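Side-chain contacts in probable transcriptional regulator, AsnC family (Thermus thermophilus, PDB 2DJW), which is of unknown function but is a stand-alone RAM-domain protein, related to the effector-binding domain of Lrp/AsnC transcriptional regulators: residues A[44-48]-A[49-53]; A[12-15]-A[16-20]. All coordinates share one frame; numbering follows the deposited sequence.

Contact 1: A[44-48]-A[49-53]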
loop_
_atom_site.group_PDB
_atom_site.type_symbol
_atom_site.label_atom_id
_atom_site.label_comp_id
_atom_site.label_asym_id
_atom_site.label_seq_id
_atom_site.Cartn_x
_atom_site.Cartn_y
_atom_site.Cartn_z
ATOM N N VAL A 44 14.834 -16.455 -15.192
ATOM C CA VAL A 44 14.463 -17.036 -16.467
ATOM C C VAL A 44 15.316 -16.419 -17.607
ATOM O O VAL A 44 15.783 -15.279 -17.503
ATOM C CB VAL A 44 12.927 -16.841 -16.746
ATOM C CG1 VAL A 44 12.497 -17.604 -17.947
ATOM C CG2 VAL A 44 12.075 -17.326 -15.570
ATOM N N ARG A 45 15.535 -17.192 -18.672
ATOM C CA ARG A 45 16.237 -16.713 -19.870
ATOM C C ARG A 45 15.340 -16.972 -21.042
ATOM O O ARG A 45 14.908 -18.110 -21.238
ATOM C CB ARG A 45 17.556 -17.469 -20.082
ATOM C CG ARG A 45 18.460 -17.540 -18.859
ATOM C CD ARG A 45 19.055 -16.202 -18.499
ATOM N NE ARG A 45 20.156 -16.404 -17.567
ATOM C CZ ARG A 45 20.822 -15.437 -16.957
ATOM N NH1 ARG A 45 20.494 -14.169 -17.170
ATOM N NH2 ARG A 45 21.813 -15.745 -16.126
ATOM N N LEU A 46 15.036 -15.934 -21.813
ATOM C CA LEU A 46 14.055 -16.060 -22.895
ATOM C C LEU A 46 14.615 -15.824 -24.295
ATOM O O LEU A 46 15.442 -14.936 -24.499
ATOM C CB LEU A 46 12.868 -15.120 -22.654
ATOM C CG LEU A 46 12.221 -15.108 -21.262
ATOM C CD1 LEU A 46 11.544 -13.771 -21.007
ATOM C CD2 LEU A 46 11.238 -16.277 -21.131
ATOM N N LYS A 47 14.137 -16.617 -25.255
ATOM C CA LYS A 47 14.412 -16.387 -26.681
ATOM C C LYS A 47 13.810 -15.058 -27.150
ATOM O O LYS A 47 14.459 -14.294 -27.854
ATOM C CB LYS A 47 13.889 -17.560 -27.538
ATOM C CG LYS A 47 13.574 -17.200 -29.023
ATOM C CD LYS A 47 14.845 -16.928 -29.878
ATOM C CE LYS A 47 14.680 -15.717 -30.830
ATOM N NZ LYS A 47 13.580 -15.860 -31.852
ATOM N N ASP A 48 12.562 -14.797 -26.777
ATOM C CA ASP A 48 11.924 -13.526 -27.081
ATOM C C ASP A 48 10.992 -13.190 -25.950
ATOM O O ASP A 48 10.861 -13.983 -25.027
ATOM C CB ASP A 48 11.179 -13.541 -28.429
ATOM C CG ASP A 48 10.573 -14.889 -28.766
ATOM O OD1 ASP A 48 9.967 -15.536 -27.890
ATOM O OD2 ASP A 48 10.708 -15.304 -29.936
ATOM N N VAL A 49 10.361 -12.018 -26.009
ATOM C CA VAL A 49 9.419 -11.610 -24.976
ATOM C C VAL A 49 8.285 -12.610 -24.898
ATOM O O VAL A 49 7.900 -13.006 -23.811
ATOM C CB VAL A 49 8.771 -10.222 -25.228
ATOM C CG1 VAL A 49 8.577 -9.502 -23.906
ATOM C CG2 VAL A 49 9.615 -9.400 -26.128
ATOM N N GLU A 50 7.783 -13.022 -26.064
ATOM C CA GLU A 50 6.561 -13.806 -26.171
ATOM C C GLU A 50 6.679 -15.135 -25.447
ATOM O O GLU A 50 5.668 -15.736 -25.078
ATOM C CB GLU A 50 6.185 -14.033 -27.639
ATOM C CG GLU A 50 5.698 -12.791 -28.383
ATOM C CD GLU A 50 6.829 -11.951 -28.942
ATOM O OE1 GLU A 50 8.011 -12.333 -28.789
ATOM O OE2 GLU A 50 6.540 -10.892 -29.539
ATOM N N GLU A 51 7.917 -15.572 -25.227
ATOM C CA GLU A 51 8.182 -16.820 -24.531
ATOM C C GLU A 51 7.827 -16.743 -23.042
ATOM O O GLU A 51 7.745 -17.776 -22.359
ATOM C CB GLU A 51 9.631 -17.292 -24.731
ATOM C CG GLU A 51 9.744 -18.800 -24.523
ATOM C CD GLU A 51 11.149 -19.337 -24.477
ATOM O OE1 GLU A 51 11.300 -20.552 -24.668
ATOM O OE2 GLU A 51 12.095 -18.578 -24.233
ATOM N N LEU A 52 7.607 -15.524 -22.552
ATOM C CA LEU A 52 7.085 -15.313 -21.203
ATOM C C LEU A 52 5.726 -15.989 -20.983
ATOM O O LEU A 52 5.418 -16.405 -19.873
ATOM C CB LEU A 52 6.953 -13.818 -20.908
ATOM C CG LEU A 52 7.916 -13.080 -19.977
ATOM C CD1 LEU A 52 7.431 -11.651 -19.777
ATOM C CD2 LEU A 52 8.093 -13.779 -18.631
ATOM N N ASP A 53 4.906 -16.058 -22.031
ATOM C CA ASP A 53 3.631 -16.767 -21.960
ATOM C C ASP A 53 3.839 -18.247 -21.593
ATOM O O ASP A 53 3.135 -18.789 -20.731
ATOM C CB ASP A 53 2.865 -16.654 -23.280
ATOM C CG ASP A 53 1.375 -16.978 -23.127
ATOM O OD1 ASP A 53 0.684 -16.333 -22.302
ATOM O OD2 ASP A 53 0.888 -17.871 -23.841
#

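Contact 2: A[12-15]-A[16-20]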
loop_
_atom_site.group_PDB
_atom_site.type_symbol
_atom_site.label_atom_id
_atom_site.label_comp_id
_atom_site.label_asym_id
_atom_site.label_seq_id
_atom_site.Cartn_x
_atom_site.Cartn_y
_atom_site.Cartn_z
ATOM N N GLY A 12 1.588 -21.059 1.321
ATOM C CA GLY A 12 2.707 -21.415 2.197
ATOM C C GLY A 12 3.110 -22.883 2.248
ATOM O O GLY A 12 4.295 -23.187 2.413
ATOM N N ASN A 13 2.144 -23.798 2.121
ATOM C CA ASN A 13 2.440 -25.254 2.116
ATOM C C ASN A 13 2.905 -25.792 0.753
ATOM O O ASN A 13 3.387 -26.947 0.636
ATOM C CB ASN A 13 1.255 -26.070 2.658
ATOM C CG ASN A 13 0.126 -26.212 1.655
ATOM O OD1 ASN A 13 -0.144 -25.309 0.866
ATOM N ND2 ASN A 13 -0.546 -27.358 1.687
ATOM N N ARG A 14 2.809 -24.925 -0.258
ATOM C CA ARG A 14 3.204 -25.251 -1.623
ATOM C C ARG A 14 4.610 -24.809 -2.017
ATOM O O ARG A 14 5.079 -25.152 -3.102
ATOM C CB ARG A 14 2.208 -24.643 -2.591
ATOM C CG ARG A 14 0.793 -25.162 -2.434
ATOM C CD ARG A 14 0.679 -26.628 -2.870
ATOM N NE ARG A 14 1.023 -26.826 -4.274
ATOM C CZ ARG A 14 1.474 -27.974 -4.780
ATOM N NH1 ARG A 14 1.635 -29.041 -3.990
ATOM N NH2 ARG A 14 1.762 -28.056 -6.076
ATOM N N VAL A 15 5.281 -24.054 -1.149
ATOM C CA VAL A 15 6.586 -23.467 -1.476
ATOM C C VAL A 15 7.545 -24.454 -2.180
ATOM O O VAL A 15 8.017 -24.178 -3.294
ATOM C CB VAL A 15 7.259 -22.773 -0.217
ATOM C CG1 VAL A 15 8.692 -22.338 -0.521
ATOM C CG2 VAL A 15 6.436 -21.566 0.252
ATOM N N GLN A 16 7.803 -25.606 -1.560
ATOM C CA GLN A 16 8.779 -26.564 -2.102
ATOM C C GLN A 16 8.290 -27.247 -3.366
ATOM O O GLN A 16 9.000 -27.306 -4.365
ATOM C CB GLN A 16 9.178 -27.585 -1.045
ATOM C CG GLN A 16 10.016 -26.994 0.041
ATOM C CD GLN A 16 10.295 -27.956 1.165
ATOM O OE1 GLN A 16 11.376 -28.533 1.232
ATOM N NE2 GLN A 16 9.349 -28.084 2.091
ATOM N N ALA A 17 7.074 -27.761 -3.320
ATOM C CA ALA A 17 6.390 -28.269 -4.503
ATOM C C ALA A 17 6.576 -27.311 -5.691
ATOM O O ALA A 17 7.165 -27.673 -6.719
ATOM C CB ALA A 17 4.911 -28.454 -4.178
ATOM N N LEU A 18 6.119 -26.070 -5.540
ATOM C CA LEU A 18 6.253 -25.073 -6.634
ATOM C C LEU A 18 7.708 -24.752 -6.987
ATOM O O LEU A 18 8.059 -24.652 -8.174
ATOM C CB LEU A 18 5.431 -23.824 -6.349
ATOM C CG LEU A 18 3.945 -24.143 -6.114
ATOM C CD1 LEU A 18 3.279 -23.000 -5.426
ATOM C CD2 LEU A 18 3.233 -24.491 -7.413
ATOM N N GLY A 19 8.560 -24.660 -5.972
ATOM C CA GLY A 19 9.972 -24.472 -6.197
ATOM C C GLY A 19 10.486 -25.495 -7.175
ATOM O O GLY A 19 11.037 -25.142 -8.208
ATOM N N GLU A 20 10.273 -26.774 -6.854
ATOM C CA GLU A 20 10.772 -27.909 -7.645
ATOM C C GLU A 20 10.169 -28.032 -9.035
ATOM O O GLU A 20 10.883 -28.348 -9.983
ATOM C CB GLU A 20 10.556 -29.214 -6.870
ATOM C CG GLU A 20 11.325 -29.239 -5.568
ATOM C CD GLU A 20 11.016 -30.451 -4.738
ATOM O OE1 GLU A 20 9.906 -31.009 -4.864
ATOM O OE2 GLU A 20 11.891 -30.843 -3.954
HETATM O O HOH W 1 5.413 -27.980 -0.586
#

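Contact 1: A[44-48]-A[49-53]
E51 reaches back across the turn to L46, K47 and D48. E51 CB sits 3.5 Å from the carbonyl O of D48. E51 CB also lies 3.6 Å from D48 OD1. From there the chain runs out extended, with CG anti to the backbone N (chi1 -156°). This carries the carboxylate back to the L46-K47 backbone. OE2 does the touching. It accepts the backbone N-H of K47 at 3.0 Å from K47 N to E51 OE2, and the bond is fairly straight (164°). The donor meets the anti side of OE2 and stands 31° out of the carboxylate plane. E51 OE2 also rests 3.5 Å from L46 CA.

The turn joins strand 40-46 to helix 52-60 of the RAM domain, an alpha+beta, ferredoxin-like fold of the dimeric alpha-beta barrel clan. The helix lies over one face of the antiparallel sheet. A weak bond from E51 N to D48 O closes the turn.

L46 CD1 packs on L52 CG at 3.8 Å. L46 CD2 meets the backbone of E51. L52 continues onto T71 and L73 of strand 66-77, and onto F75 of a second subunit.

D48 and E50 cross at about a right angle. E50 is a zinc ligand together with D54, but this chain carries no zinc. E50 OE1 lies 3.4 Å from D48 CB. The carboxylate planes are nearly perpendicular, and the like charges of D48 OD1 and E50 OE1 are 3.9 Å apart. A weak salt bridge, 3.5 Å from K47 NZ to D48 OD2, may offset part of this.

Contact 2: A[12-15]-A[16-20]
The carbonyls of R14 and V15 open helix 15-22 with regular i to i+4 bonds, L18 N to R14 O and G19 N to V15 O, both 2.8 Å. The first is nearly straight, at 172°.

R14 carries most of the side-chain contact. Its chain bends at chi2 and chi3 (-69° and -61°) and folds back along the first turn. The guanidinium then lies against A17, whose CB sits over one face, nearer its edge atoms than its centre. Nearest is R14 NH1, 3.3 Å from A17 CB. NE points elsewhere and donates to the carbonyl O of E64.

L18 crosses R14 at about a right angle. L18 CD1 meets R14 CB at 3.4 Å, while CD2 approaches NH2 obliquely. L18 also packs on P10 and L63. With L18 cut back to an alanine, the space between R14 CB and P10 would probably be left unfilled, and the arginine chain less firmly held.

A water bridges the first turn. It donates to N13 O at 2.6 Å and accepts from A17 N at 3.2 Å. Q16 makes its polar bond with a neighbouring subunit, where its OE1 accepts from R76 of that subunit.

The arginine thus presents apolar carbon to L18 and a flat face to A17. Its guanidinium gains no polar bond from 16-20, so NE and NH2 are satisfied outside these segments.

Overall arrangement
Contacts 1 and 2 both sit where a helix of the RAM domain begins, but on opposite sides of the chain's centre. Their centres are about 23 Å apart and they do not touch. Contact 1 joins strand 40-46 to helix 52-60. Contact 2 joins the loop after strand 2-10 to helix 15-22. They share no element. Both are partly buried, each with three buried residues among those that touch; contact 1 also has two exposed ones, contact 2 none. Contact 1 uses a carboxylate to take a backbone N-H, and E50 of the zinc site lies in the same turn. Contact 2 is away from that site and relies on main-chain bonds, a water and an arginine. Both also meet neighbouring subunits.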